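Local structure of Alpha/beta hydrolase fold protein (Ochrobactrum, 4G9E) at residues I39-I48 with F251-L262; V213-L224 with T240-P250. The protein acts as an N-acyl homoserine lactonase of the alpha/beta-hydrolase fold, probably hydrolysing the ester bond of the lactone ring in acyl-homoserine signals. All coordinates share one frame; numbering follows the deposited sequence.

How the contacts relate
From the N terminus, residues 39-48 come first, just after strand 24-30, and meet 251-262 some two hundred residues later; contact 1 thus closes a very long loop. Contact 2 is nested inside that loop, and its own loop is short, since only 15 residues separate 213-224 from 240-250. Contact 1 packs helices 41-45 and 47-51 against helices 250-253 and 255-270, whereas contact 2 pairs strands 211-216 and 241-243 at one edge of the central sheet. The chain runs straight from 250 into 251, and the contacts also touch: E253 OE1 probably accepts a hydrogen bond from G247 N, and E257 packs on I243.

Contact 1. Residues I39-I48 with F251-L262; sequences IFAPQLEGEI and FREAPAEFDAYL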
loop_
_atom_site.group_PDB
_atom_site.type_symbol
_atom_site.label_atom_id
_atom_site.label_comp_id
_atom_site.label_asym_id
_atom_site.label_seq_id
_atom_site.Cartn_x
_atom_site.Cartn_y
_atom_site.Cartn_z
ATOM N N ILE A 39 6.489 -5.359 7.216
ATOM C CA ILE A 39 6.697 -6.122 5.983
ATOM C C ILE A 39 7.723 -5.443 5.073
ATOM O O ILE A 39 8.313 -6.078 4.200
ATOM C CB ILE A 39 5.349 -6.334 5.219
ATOM C CG1 ILE A 39 5.409 -7.557 4.295
ATOM C CG2 ILE A 39 4.945 -5.091 4.443
ATOM C CD1 ILE A 39 5.454 -8.882 5.016
ATOM N N PHE A 40 7.940 -4.149 5.290
ATOM C CA PHE A 40 8.855 -3.367 4.461
ATOM C C PHE A 40 10.280 -3.333 5.007
ATOM O O PHE A 40 11.082 -2.479 4.628
ATOM C CB PHE A 40 8.316 -1.950 4.272
ATOM C CG PHE A 40 6.987 -1.910 3.574
ATOM C CD1 PHE A 40 6.809 -2.552 2.358
ATOM C CD2 PHE A 40 5.908 -1.239 4.133
ATOM C CE1 PHE A 40 5.592 -2.522 1.703
ATOM C CE2 PHE A 40 4.685 -1.205 3.484
ATOM C CZ PHE A 40 4.521 -1.843 2.269
ATOM N N ALA A 41 10.601 -4.279 5.880
ATOM C CA ALA A 41 11.968 -4.434 6.374
ATOM C C ALA A 41 13.051 -4.291 5.292
ATOM O O ALA A 41 14.067 -3.645 5.528
ATOM C CB ALA A 41 12.116 -5.767 7.105
ATOM N N PRO A 42 12.863 -4.907 4.107
ATOM C CA PRO A 42 13.953 -4.789 3.121
ATOM C C PRO A 42 14.246 -3.343 2.717
ATOM O O PRO A 42 15.398 -2.994 2.464
ATOM C CB PRO A 42 13.428 -5.580 1.918
ATOM C CG PRO A 42 12.460 -6.557 2.505
ATOM C CD PRO A 42 11.810 -5.831 3.655
ATOM N N GLN A 43 13.207 -2.518 2.653
ATOM C CA GLN A 43 13.363 -1.114 2.310
ATOM C C GLN A 43 13.798 -0.298 3.519
ATOM O O GLN A 43 14.721 0.506 3.418
ATOM C CB GLN A 43 12.079 -0.560 1.696
ATOM C CG GLN A 43 11.824 -1.067 0.286
ATOM C CD GLN A 43 11.431 -2.531 0.245
ATOM O OE1 GLN A 43 10.599 -2.974 1.032
ATOM N NE2 GLN A 43 12.030 -3.285 -0.671
ATOM N N LEU A 44 13.153 -0.513 4.662
ATOM C CA LEU A 44 13.518 0.201 5.883
ATOM C C LEU A 44 14.992 0.050 6.223
ATOM O O LEU A 44 15.654 1.019 6.575
ATOM C CB LEU A 44 12.682 -0.292 7.064
ATOM C CG LEU A 44 11.235 0.200 7.129
ATOM C CD1 LEU A 44 10.386 -0.729 7.984
ATOM C CD2 LEU A 44 11.174 1.632 7.656
ATOM N N GLU A 45 15.491 -1.178 6.126
ATOM C CA GLU A 45 16.823 -1.523 6.609
ATOM C C GLU A 45 17.889 -1.549 5.516
ATOM O O GLU A 45 19.079 -1.647 5.809
ATOM C CB GLU A 45 16.784 -2.887 7.297
ATOM C CG GLU A 45 15.821 -2.966 8.465
ATOM C CD GLU A 45 15.714 -4.369 9.030
ATOM O OE1 GLU A 45 16.486 -5.248 8.587
ATOM O OE2 GLU A 45 14.855 -4.590 9.909
ATOM N N GLY A 46 17.460 -1.472 4.263
ATOM C CA GLY A 46 18.370 -1.548 3.135
ATOM C C GLY A 46 18.726 -0.206 2.533
ATOM O O GLY A 46 18.593 0.837 3.174
ATOM N N GLU A 47 19.155 -0.256 1.281
ATOM C CA GLU A 47 19.689 0.930 0.619
ATOM C C GLU A 47 18.631 2.067 0.519
ATOM O O GLU A 47 18.964 3.234 0.593
ATOM C CB GLU A 47 20.225 0.561 -0.772
ATOM C CG GLU A 47 21.588 -0.084 -0.653
ATOM C CD GLU A 47 22.525 0.624 0.341
ATOM O OE1 GLU A 47 22.818 -0.007 1.384
ATOM O OE2 GLU A 47 23.054 1.768 0.104
ATOM N N ILE A 48 17.366 1.675 0.343
ATOM C CA ILE A 48 16.319 2.678 0.233
ATOM C C ILE A 48 16.236 3.499 1.527
ATOM O O ILE A 48 16.279 4.733 1.500
ATOM C CB ILE A 48 14.942 2.049 -0.101
ATOM C CG1 ILE A 48 14.979 1.292 -1.435
ATOM C CG2 ILE A 48 13.862 3.127 -0.126
ATOM C CD1 ILE A 48 15.256 2.165 -2.642
ATOM N N PHE A 251 8.580 -6.310 -3.475
ATOM C CA PHE A 251 9.487 -5.586 -2.593
ATOM C C PHE A 251 10.205 -6.508 -1.601
ATOM O O PHE A 251 11.264 -6.150 -1.093
ATOM C CB PHE A 251 8.732 -4.476 -1.855
ATOM C CG PHE A 251 7.596 -4.996 -1.036
ATOM C CD1 PHE A 251 7.825 -5.458 0.250
ATOM C CD2 PHE A 251 6.312 -5.092 -1.564
ATOM C CE1 PHE A 251 6.799 -5.989 1.002
ATOM C CE2 PHE A 251 5.284 -5.639 -0.817
ATOM C CZ PHE A 251 5.528 -6.082 0.468
ATOM N N ARG A 252 9.639 -7.684 -1.322
ATOM C CA ARG A 252 10.321 -8.670 -0.478
ATOM C C ARG A 252 10.752 -9.925 -1.250
ATOM O O ARG A 252 11.712 -10.590 -0.867
ATOM C CB ARG A 252 9.490 -9.045 0.758
ATOM C CG ARG A 252 8.189 -9.784 0.461
ATOM C CD ARG A 252 7.304 -9.984 1.714
ATOM N NE ARG A 252 8.040 -10.647 2.788
ATOM C CZ ARG A 252 8.246 -11.960 2.852
ATOM N NH1 ARG A 252 7.724 -12.758 1.926
ATOM N NH2 ARG A 252 8.973 -12.474 3.840
ATOM N N GLU A 253 10.043 -10.243 -2.332
ATOM C CA GLU A 253 10.341 -11.418 -3.145
ATOM C C GLU A 253 11.550 -11.182 -4.046
ATOM O O GLU A 253 12.327 -12.102 -4.317
ATOM C CB GLU A 253 9.123 -11.786 -3.998
ATOM C CG GLU A 253 7.909 -12.258 -3.205
ATOM C CD GLU A 253 6.647 -12.364 -4.053
ATOM O OE1 GLU A 253 6.245 -11.364 -4.676
ATOM O OE2 GLU A 253 6.049 -13.457 -4.094
ATOM N N ALA A 254 11.693 -9.948 -4.518
ATOM C CA ALA A 254 12.770 -9.569 -5.417
ATOM C C ALA A 254 13.263 -8.175 -5.056
ATOM O O ALA A 254 13.113 -7.234 -5.839
ATOM C CB ALA A 254 12.280 -9.593 -6.845
ATOM N N PRO A 255 13.832 -8.018 -3.851
ATOM C CA PRO A 255 14.104 -6.650 -3.393
ATOM C C PRO A 255 15.037 -5.830 -4.276
ATOM O O PRO A 255 14.779 -4.644 -4.461
ATOM C CB PRO A 255 14.706 -6.847 -1.999
ATOM C CG PRO A 255 14.161 -8.172 -1.546
ATOM C CD PRO A 255 14.095 -9.014 -2.797
ATOM N N ALA A 256 16.096 -6.419 -4.808
ATOM C CA ALA A 256 17.020 -5.637 -5.618
ATOM C C ALA A 256 16.345 -5.085 -6.867
ATOM O O ALA A 256 16.537 -3.915 -7.211
ATOM C CB ALA A 256 18.229 -6.465 -5.991
ATOM N N GLU A 257 15.574 -5.918 -7.556
ATOM C CA GLU A 257 14.889 -5.464 -8.760
ATOM C C GLU A 257 13.793 -4.448 -8.439
ATOM O O GLU A 257 13.649 -3.427 -9.120
ATOM C CB GLU A 257 14.320 -6.638 -9.550
ATOM C CG GLU A 257 13.771 -6.224 -10.900
ATOM C CD GLU A 257 13.616 -7.381 -11.857
ATOM O OE1 GLU A 257 12.937 -7.203 -12.886
ATOM O OE2 GLU A 257 14.176 -8.462 -11.585
ATOM N N PHE A 258 13.021 -4.720 -7.395
ATOM C CA PHE A 258 11.997 -3.777 -6.974
ATOM C C PHE A 258 12.625 -2.438 -6.568
ATOM O O PHE A 258 12.144 -1.370 -6.950
ATOM C CB PHE A 258 11.181 -4.350 -5.818
ATOM C CG PHE A 258 10.230 -3.349 -5.219
ATOM C CD1 PHE A 258 8.979 -3.131 -5.774
ATOM C CD2 PHE A 258 10.620 -2.579 -4.135
ATOM C CE1 PHE A 258 8.127 -2.173 -5.232
ATOM C CE2 PHE A 258 9.791 -1.625 -3.596
ATOM C CZ PHE A 258 8.542 -1.423 -4.139
ATOM N N ASP A 259 13.699 -2.505 -5.788
ATOM C CA ASP A 259 14.351 -1.302 -5.291
ATOM C C ASP A 259 14.909 -0.454 -6.426
ATOM O O ASP A 259 14.989 0.764 -6.293
ATOM C CB ASP A 259 15.479 -1.633 -4.308
ATOM C CG ASP A 259 14.978 -2.085 -2.948
ATOM O OD1 ASP A 259 13.771 -1.956 -2.656
ATOM O OD2 ASP A 259 15.825 -2.555 -2.153
ATOM N N ALA A 260 15.317 -1.078 -7.529
ATOM C CA ALA A 260 15.758 -0.305 -8.688
ATOM C C ALA A 260 14.631 0.617 -9.163
ATOM O O ALA A 260 14.854 1.801 -9.426
ATOM C CB ALA A 260 16.215 -1.229 -9.813
ATOM N N TYR A 261 13.427 0.076 -9.285
ATOM C CA TYR A 261 12.287 0.900 -9.670
ATOM C C TYR A 261 11.964 1.963 -8.621
ATOM O O TYR A 261 11.752 3.125 -8.954
ATOM C CB TYR A 261 11.044 0.044 -9.905
ATOM C CG TYR A 261 11.092 -0.789 -11.154
ATOM C CD1 TYR A 261 10.933 -0.213 -12.407
ATOM C CD2 TYR A 261 11.284 -2.161 -11.085
ATOM C CE1 TYR A 261 10.973 -0.981 -13.559
ATOM C CE2 TYR A 261 11.318 -2.934 -12.230
ATOM C CZ TYR A 261 11.159 -2.337 -13.462
ATOM O OH TYR A 261 11.198 -3.098 -14.606
ATOM N N LEU A 262 11.889 1.562 -7.356
ATOM C CA LEU A 262 11.496 2.489 -6.311
ATOM C C LEU A 262 12.509 3.622 -6.176
ATOM O O LEU A 262 12.124 4.784 -6.080
ATOM C CB LEU A 262 11.308 1.749 -4.988
ATOM C CG LEU A 262 10.910 2.619 -3.795
ATOM C CD1 LEU A 262 9.636 3.414 -4.077
ATOM C CD2 LEU A 262 10.776 1.767 -2.539
HETATM O O HOH W 1 9.362 -8.684 4.403
HETATM O O HOH W 2 16.225 -1.159 0.361
HETATM O O HOH W 3 16.852 -4.512 -0.273
#
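Q43 and F251 carry much of this buried helix-helix contact of the alpha/beta-hydrolase fold, in which helices 41-45 and 255-262 cross at -61°. The Q43 side chain is a knob in a hole formed by F251, F258, D259 and L262. A bend at chi2 (71°) brings its amide round to the opposite helices, where Q43 NE2 gives two nearly straight hydrogen bonds, one to F251 O and one to D259 OD1, each 3.0 Å long. Both acceptors lie in the amide plane, so the pair fixes the rotation of the amide; OE1 is buried with no polar partner. The F251 ring stands almost perpendicular to this amide and takes the edge of F40 over one face, with CE1 of F40 above its centre, while CG1 of I39 meets its rim in plane. W101 also packs edge-to-face with F251. Further along, I48 presses CG1 against the carboxylate of D259 and CG2 against L262; I48 also touches V54 of strand 52-57. One water ties D259 OD2 to P42 O and I48 N. R252 NH2 is hydrogen-bonded to P168 O, and another water accepts from R252 NE at 2.9 Å and donates to I39 O at 2.8 Å.

Contact 2. Residues V213-L224 with T240-P250; sequences VVNGRDEPFVEL and THVIDNAGHAP. With C4L (N-butanoyl-L-homoserine), chain C.
The E219 carboxylate meets the edge of the H248 imidazole, its plane turned 89° from the ring, and its OE1 accepts from H248 ND1 through the syn lone pair at 2.6 Å. This bond lies close to the ring plane. At the other end of the ring, H248 NE2 donates to O1 of N-butanoyl-L-homoserine at 2.8 Å. With S102 nearby, the arrangement is consistent with the Ser-His-acid triad of alpha/beta hydrolases. The other carboxylate oxygen, OE2, is gripped by F221 N and V222 N, which fixes the rotation of the acid. An alanine here is likely to leave H248 ND1 and the amides of F221 and V222 without their acceptor, and the imidazole freer to turn. F221 directs its edge at the face of H248, with CD2 3.5 Å above the ring centre, and lays its own face against ligand O3. H248 reaches this position with CG anti to its backbone N (chi1 -166°).

At the outer edge, the R217 guanidinium lies with one face over V242 CG1, while R217 NE forms a salt bridge to D244 OD1 at 2.9 Å. D218 N reaches A246 O at 2.9 Å, holding the two loops together. Before these loops, strands 213-216 and 241-243 pair in parallel, with I243 N bonded to N215 O. V214 and I243 share a sheet face covered by Y261 of helix 255-270; strand 120-124 flanks strand 211-216 on its other side, and helix 224-227 packs on V213 and T240.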
loop_
_atom_site.group_PDB
_atom_site.type_symbol
_atom_site.label_atom_id
_atom_site.label_comp_id
_atom_site.label_asym_id
_atom_site.label_seq_id
_atom_site.Cartn_x
_atom_site.Cartn_y
_atom_site.Cartn_z
ATOM N N VAL A 213 3.602 2.152 -11.649
ATOM C CA VAL A 213 2.909 0.886 -11.482
ATOM C C VAL A 213 3.943 -0.223 -11.648
ATOM O O VAL A 213 4.574 -0.333 -12.702
ATOM C CB VAL A 213 1.791 0.720 -12.528
ATOM C CG1 VAL A 213 1.095 -0.625 -12.369
ATOM C CG2 VAL A 213 0.784 1.858 -12.426
ATOM N N VAL A 214 4.138 -1.017 -10.598
ATOM C CA VAL A 214 5.148 -2.079 -10.594
ATOM C C VAL A 214 4.529 -3.327 -9.974
ATOM O O VAL A 214 4.020 -3.277 -8.849
ATOM C CB VAL A 214 6.381 -1.673 -9.762
ATOM C CG1 VAL A 214 7.387 -2.813 -9.699
ATOM C CG2 VAL A 214 7.031 -0.405 -10.324
ATOM N N ASN A 215 4.558 -4.439 -10.704
ATOM C CA ASN A 215 3.959 -5.686 -10.225
ATOM C C ASN A 215 4.834 -6.883 -10.510
ATOM O O ASN A 215 5.639 -6.871 -11.441
ATOM C CB ASN A 215 2.604 -5.934 -10.880
ATOM C CG ASN A 215 1.529 -5.077 -10.282
ATOM O OD1 ASN A 215 1.068 -5.343 -9.174
ATOM N ND2 ASN A 215 1.140 -4.028 -10.986
ATOM N N GLY A 216 4.649 -7.937 -9.723
ATOM C CA GLY A 216 5.245 -9.223 -10.033
ATOM C C GLY A 216 4.503 -9.924 -11.159
ATOM O O GLY A 216 3.273 -9.911 -11.211
ATOM N N ARG A 217 5.249 -10.560 -12.057
ATOM C CA ARG A 217 4.663 -11.234 -13.210
ATOM C C ARG A 217 3.689 -12.330 -12.796
ATOM O O ARG A 217 2.703 -12.591 -13.484
ATOM C CB ARG A 217 5.767 -11.826 -14.097
ATOM C CG ARG A 217 5.249 -12.614 -15.292
ATOM C CD ARG A 217 6.347 -12.859 -16.329
ATOM N NE ARG A 217 6.760 -11.612 -16.969
ATOM C CZ ARG A 217 6.052 -10.985 -17.905
ATOM N NH1 ARG A 217 4.896 -11.490 -18.321
ATOM N NH2 ARG A 217 6.495 -9.848 -18.423
ATOM N N ASP A 218 3.976 -12.977 -11.670
ATOM C CA ASP A 218 3.179 -14.106 -11.213
ATOM C C ASP A 218 2.136 -13.669 -10.184
ATOM O O ASP A 218 1.702 -14.455 -9.347
ATOM C CB ASP A 218 4.096 -15.192 -10.662
ATOM C CG ASP A 218 5.111 -15.639 -11.685
ATOM O OD1 ASP A 218 4.735 -15.767 -12.870
ATOM O OD2 ASP A 218 6.285 -15.826 -11.319
ATOM N N GLU A 219 1.729 -12.406 -10.263
ATOM C CA GLU A 219 0.648 -11.870 -9.437
ATOM C C GLU A 219 -0.524 -12.840 -9.346
ATOM O O GLU A 219 -1.134 -13.159 -10.365
ATOM C CB GLU A 219 0.148 -10.560 -10.044
ATOM C CG GLU A 219 0.439 -9.337 -9.216
ATOM C CD GLU A 219 -0.309 -9.324 -7.890
ATOM O OE1 GLU A 219 0.033 -8.477 -7.041
ATOM O OE2 GLU A 219 -1.232 -10.143 -7.692
ATOM N N PRO A 220 -0.857 -13.304 -8.129
ATOM C CA PRO A 220 -2.002 -14.210 -7.959
ATOM C C PRO A 220 -3.332 -13.486 -7.751
ATOM O O PRO A 220 -4.377 -14.135 -7.831
ATOM C CB PRO A 220 -1.638 -14.981 -6.691
ATOM C CG PRO A 220 -0.826 -14.012 -5.899
ATOM C CD PRO A 220 -0.045 -13.202 -6.901
ATOM N N PHE A 221 -3.291 -12.183 -7.479
ATOM C CA PHE A 221 -4.502 -11.426 -7.164
ATOM C C PHE A 221 -4.894 -10.442 -8.254
ATOM O O PHE A 221 -6.075 -10.183 -8.463
ATOM C CB PHE A 221 -4.333 -10.644 -5.858
ATOM C CG PHE A 221 -4.168 -11.506 -4.647
ATOM C CD1 PHE A 221 -5.242 -12.205 -4.126
ATOM C CD2 PHE A 221 -2.950 -11.599 -4.012
ATOM C CE1 PHE A 221 -5.091 -13.000 -3.002
ATOM C CE2 PHE A 221 -2.794 -12.394 -2.893
ATOM C CZ PHE A 221 -3.862 -13.094 -2.387
ATOM N N VAL A 222 -3.903 -9.873 -8.927
ATOM C CA VAL A 222 -4.146 -8.773 -9.852
ATOM C C VAL A 222 -4.041 -9.204 -11.306
ATOM O O VAL A 222 -3.105 -9.900 -11.685
ATOM C CB VAL A 222 -3.163 -7.622 -9.602
ATOM C CG1 VAL A 222 -3.431 -6.471 -10.554
ATOM C CG2 VAL A 222 -3.267 -7.154 -8.159
ATOM N N GLU A 223 -5.012 -8.792 -12.113
ATOM C CA GLU A 223 -4.969 -9.043 -13.551
ATOM C C GLU A 223 -4.037 -8.051 -14.235
ATOM O O GLU A 223 -4.401 -6.892 -14.434
ATOM C CB GLU A 223 -6.367 -8.934 -14.152
ATOM C CG GLU A 223 -7.315 -9.995 -13.662
ATOM C CD GLU A 223 -7.107 -11.348 -14.323
ATOM O OE1 GLU A 223 -6.030 -11.608 -14.908
ATOM O OE2 GLU A 223 -8.047 -12.158 -14.249
ATOM N N LEU A 224 -2.841 -8.497 -14.596
ATOM C CA LEU A 224 -1.862 -7.595 -15.187
ATOM C C LEU A 224 -2.315 -7.053 -16.541
ATOM O O LEU A 224 -1.953 -5.936 -16.914
ATOM C CB LEU A 224 -0.495 -8.273 -15.302
ATOM C CG LEU A 224 0.099 -8.703 -13.962
ATOM C CD1 LEU A 224 1.469 -9.316 -14.174
ATOM C CD2 LEU A 224 0.180 -7.522 -13.006
ATOM N N THR A 240 3.333 0.262 -17.538
ATOM C CA THR A 240 3.308 -0.497 -16.303
ATOM C C THR A 240 4.490 -1.469 -16.332
ATOM O O THR A 240 4.857 -1.975 -17.391
ATOM C CB THR A 240 1.948 -1.203 -16.079
ATOM O OG1 THR A 240 1.715 -2.166 -17.113
ATOM C CG2 THR A 240 0.823 -0.181 -16.092
ATOM N N HIS A 241 5.099 -1.687 -15.172
ATOM C CA HIS A 241 6.324 -2.473 -15.049
ATOM C C HIS A 241 6.031 -3.833 -14.437
ATOM O O HIS A 241 5.194 -3.944 -13.532
ATOM C CB HIS A 241 7.334 -1.742 -14.161
ATOM C CG HIS A 241 7.921 -0.514 -14.782
ATOM N ND1 HIS A 241 8.701 -0.552 -15.918
ATOM C CD2 HIS A 241 7.867 0.787 -14.409
ATOM C CE1 HIS A 241 9.089 0.672 -16.226
ATOM N NE2 HIS A 241 8.598 1.502 -15.325
ATOM N N VAL A 242 6.733 -4.857 -14.916
ATOM C CA VAL A 242 6.519 -6.215 -14.459
ATOM C C VAL A 242 7.861 -6.859 -14.124
ATOM O O VAL A 242 8.803 -6.815 -14.918
ATOM C CB VAL A 242 5.771 -7.040 -15.534
ATOM C CG1 VAL A 242 5.631 -8.486 -15.110
ATOM C CG2 VAL A 242 4.401 -6.421 -15.813
ATOM N N ILE A 243 7.939 -7.443 -12.933
ATOM C CA ILE A 243 9.141 -8.103 -12.444
ATOM C C ILE A 243 8.975 -9.620 -12.498
ATOM O O ILE A 243 8.051 -10.171 -11.914
ATOM C CB ILE A 243 9.435 -7.667 -10.998
ATOM C CG1 ILE A 243 9.734 -6.162 -10.948
ATOM C CG2 ILE A 243 10.575 -8.493 -10.408
ATOM C CD1 ILE A 243 9.792 -5.589 -9.546
ATOM N N ASP A 244 9.870 -10.295 -13.209
ATOM C CA ASP A 244 9.824 -11.750 -13.289
ATOM C C ASP A 244 10.125 -12.377 -11.930
ATOM O O ASP A 244 10.811 -11.783 -11.105
ATOM C CB ASP A 244 10.855 -12.271 -14.292
ATOM C CG ASP A 244 10.568 -11.848 -15.722
ATOM O OD1 ASP A 244 9.478 -11.305 -15.991
ATOM O OD2 ASP A 244 11.443 -12.085 -16.586
ATOM N N ASN A 245 9.611 -13.580 -11.704
ATOM C CA ASN A 245 9.946 -14.346 -10.501
ATOM C C ASN A 245 9.521 -13.633 -9.240
ATOM O O ASN A 245 10.216 -13.659 -8.222
ATOM C CB ASN A 245 11.445 -14.643 -10.435
ATOM C CG ASN A 245 11.960 -15.280 -11.691
ATOM O OD1 ASN A 245 12.967 -14.852 -12.251
ATOM N ND2 ASN A 245 11.258 -16.298 -12.162
ATOM N N ALA A 246 8.378 -12.972 -9.325
ATOM C CA ALA A 246 7.773 -12.348 -8.164
ATOM C C ALA A 246 6.269 -12.384 -8.329
ATOM O O ALA A 246 5.764 -12.438 -9.451
ATOM C CB ALA A 246 8.241 -10.906 -8.025
ATOM N N GLY A 247 5.557 -12.362 -7.212
ATOM C CA GLY A 247 4.108 -12.350 -7.236
ATOM C C GLY A 247 3.543 -11.064 -6.669
ATOM O O GLY A 247 3.761 -9.978 -7.211
ATOM N N HIS A 248 2.817 -11.187 -5.565
ATOM C CA HIS A 248 2.101 -10.057 -4.990
ATOM C C HIS A 248 2.992 -9.075 -4.228
ATOM O O HIS A 248 2.571 -7.948 -3.986
ATOM C CB HIS A 248 1.029 -10.574 -4.034
ATOM C CG HIS A 248 0.004 -9.556 -3.633
ATOM N ND1 HIS A 248 -0.687 -8.778 -4.543
ATOM C CD2 HIS A 248 -0.497 -9.243 -2.415
ATOM C CE1 HIS A 248 -1.560 -8.020 -3.897
ATOM N NE2 HIS A 248 -1.465 -8.285 -2.607
ATOM N N ALA A 249 4.188 -9.500 -3.829
ATOM C CA ALA A 249 5.005 -8.699 -2.925
ATOM C C ALA A 249 6.444 -8.584 -3.427
ATOM O O ALA A 249 7.382 -9.013 -2.748
ATOM C CB ALA A 249 4.985 -9.285 -1.527
ATOM N N PRO A 250 6.639 -7.987 -4.612
ATOM C CA PRO A 250 7.990 -7.969 -5.185
ATOM C C PRO A 250 9.020 -7.235 -4.324
ATOM O O PRO A 250 10.207 -7.511 -4.457
ATOM C CB PRO A 250 7.797 -7.273 -6.534
ATOM C CG PRO A 250 6.478 -6.527 -6.401
ATOM C CD PRO A 250 5.640 -7.411 -5.528
HETATM O O1 C4L C . -2.947 -7.630 -0.331
HETATM C C4 C4L C . -3.948 -6.877 -0.270
HETATM O O2 C4L C . -3.941 -5.766 0.305
HETATM C C3 C4L C . -5.248 -7.329 -0.894
HETATM C C2 C4L C . -5.005 -8.331 -2.030
HETATM C C1 C4L C . -6.244 -9.154 -2.348
HETATM O O3 C4L C . -6.494 -10.096 -1.292
HETATM N N1 C4L C . -6.024 -6.210 -1.440
HETATM C C5 C4L C . -7.118 -5.734 -0.838
HETATM O O4 C4L C . -7.572 -6.197 0.201
HETATM C C6 C4L C . -7.816 -4.576 -1.512
HETATM C C7 C4L C . -9.312 -4.863 -1.587
HETATM C C8 C4L C . -9.634 -6.061 -2.472
HETATM O O HOH W 4 2.750 -7.164 -7.633
HETATM O O HOH W 5 2.313 -3.887 -13.640
HETATM O O HOH W 6 8.856 -8.670 -17.210
HETATM O O HOH W 7 7.762 -14.829 -13.543
HETATM O O HOH W 8 0.944 -4.696 -16.003
#